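Local coordinates for protein monothiol glutaredoxin-S14, chloroplastic (Arabidopsis thaliana, PDB 3IPZ) that binds a [2Fe-2S] cluster as a bridged homodimer or with BOLA1, and may donate Fe-S clusters and regulate CAX cation transporters in the chloroplast, at residues A[37-42]-A[85-90]. Numbering follows the deposited sequence.
Sequences NTVVQI and GGCDIT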
# COMPACT_ATOMS: atom_id res chain seq x y z
N ASN A 37 2.23 10.11 5.06
CA ASN A 37 2.32 10.15 6.51
C ASN A 37 1.01 9.74 7.20
O ASN A 37 1.02 9.00 8.19
CB ASN A 37 2.73 11.54 6.99
CG ASN A 37 2.80 11.62 8.50
OD1 ASN A 37 3.60 10.94 9.14
ND2 ASN A 37 1.94 12.46 9.09
N THR A 38 -0.11 10.22 6.67
CA THR A 38 -1.41 9.89 7.25
C THR A 38 -1.63 8.38 7.30
O THR A 38 -2.05 7.85 8.32
CB THR A 38 -2.56 10.53 6.43
OG1 THR A 38 -2.38 11.95 6.38
CG2 THR A 38 -3.90 10.21 7.09
N VAL A 39 -1.36 7.69 6.20
CA VAL A 39 -1.56 6.24 6.18
C VAL A 39 -0.64 5.54 7.18
O VAL A 39 -1.08 4.65 7.91
CB VAL A 39 -1.37 5.67 4.74
CG1 VAL A 39 -1.55 4.16 4.75
CG2 VAL A 39 -2.39 6.29 3.79
N VAL A 40 0.63 5.94 7.24
CA VAL A 40 1.56 5.34 8.19
C VAL A 40 1.00 5.51 9.60
O VAL A 40 0.94 4.55 10.39
CB VAL A 40 2.97 5.98 8.12
CG1 VAL A 40 3.78 5.59 9.35
CG2 VAL A 40 3.71 5.52 6.86
N GLN A 41 0.61 6.74 9.94
CA GLN A 41 0.06 6.98 11.28
C GLN A 41 -1.18 6.13 11.53
O GLN A 41 -1.38 5.63 12.64
CB GLN A 41 -0.26 8.47 11.47
CG GLN A 41 0.97 9.39 11.40
CD GLN A 41 2.19 8.83 12.14
OE1 GLN A 41 2.12 8.52 13.33
NE2 GLN A 41 3.31 8.72 11.43
N ILE A 42 -2.02 5.97 10.51
CA ILE A 42 -3.22 5.15 10.65
C ILE A 42 -2.74 3.75 11.04
O ILE A 42 -3.19 3.17 12.03
CB ILE A 42 -4.01 4.99 9.31
CG1 ILE A 42 -4.53 6.34 8.82
CG2 ILE A 42 -5.17 4.05 9.50
CD1 ILE A 42 -5.46 7.14 9.78
N GLY A 85 -6.64 0.59 -1.43
CA GLY A 85 -6.98 1.94 -1.85
C GLY A 85 -5.89 2.96 -1.60
O GLY A 85 -4.84 2.63 -1.03
N GLY A 86 -6.13 4.19 -2.05
CA GLY A 86 -5.17 5.26 -1.85
C GLY A 86 -5.47 5.94 -0.52
O GLY A 86 -6.16 5.38 0.33
N CYS A 87 -4.97 7.16 -0.35
CA CYS A 87 -5.18 7.90 0.89
C CYS A 87 -6.65 8.09 1.31
O CYS A 87 -7.03 7.65 2.41
CB CYS A 87 -4.51 9.27 0.80
SG CYS A 87 -4.34 10.09 2.42
N ASP A 88 -7.46 8.73 0.46
CA ASP A 88 -8.86 9.00 0.78
C ASP A 88 -9.66 7.77 1.20
O ASP A 88 -10.40 7.80 2.18
CB ASP A 88 -9.58 9.68 -0.39
CG ASP A 88 -9.04 11.07 -0.67
OD1 ASP A 88 -8.89 11.85 0.29
OD2 ASP A 88 -8.79 11.37 -1.85
N ILE A 89 -9.51 6.69 0.45
CA ILE A 89 -10.22 5.47 0.76
C ILE A 89 -9.73 4.80 2.05
O ILE A 89 -10.52 4.23 2.80
CB ILE A 89 -10.16 4.51 -0.44
CG1 ILE A 89 -11.15 5.00 -1.50
CG2 ILE A 89 -10.47 3.08 -0.02
CD1 ILE A 89 -10.97 4.39 -2.89
N THR A 90 -8.42 4.90 2.32
CA THR A 90 -7.85 4.31 3.53
C THR A 90 -8.28 5.09 4.77
O THR A 90 -8.55 4.51 5.83
CB THR A 90 -6.30 4.29 3.49
OG1 THR A 90 -5.86 3.54 2.35
CG2 THR A 90 -5.75 3.64 4.76
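Val39, on helix 34-45, meets the start of helix 87-96 with both of its methyl groups. Its CB carries two branches that part company: CG2 lies against the backbone and side chain of Cys87, 4.3 Å from Cys87 CA and 4.5 Å from Cys87 SG, whereas CG1 comes methyl to methyl with Thr90, its distance to Thr90 CG2 being 4.2 Å. The valine also touches Leu22 of strand 20-24 and Pro75, so it lies where the two helices meet the central sheet and the loop carrying Pro75. Beside it, Thr38 approaches the sulfur with its CB, 4.4 Å from Cys87 SG, while its hydroxyl is hydrogen-bonded to Gly34 O. Thr90, with chi1 at -59°, sends OG1 back one turn to Gly86 O at 2.7 Å, standing above the carbonyl plane, and CG2 is left to face Val39. Gly86, the N-cap residue, thus has its carbonyl gripped twice, by Thr90 N and Thr90 OG1. This is helix packing within the glutaredoxin domain, of thioredoxin-like fold, beside the active site: Cys87 and Asp88 probably bind glutathione, as in related proteins, and the side chain of Cys87 lies about 8 Å from that of Cys33, the inferred cluster ligand. With no hydrogen bond across them, the segments meet through loose van der Waals contacts of methyl groups and the Cys87 sulfur, which give the interface little directional preference.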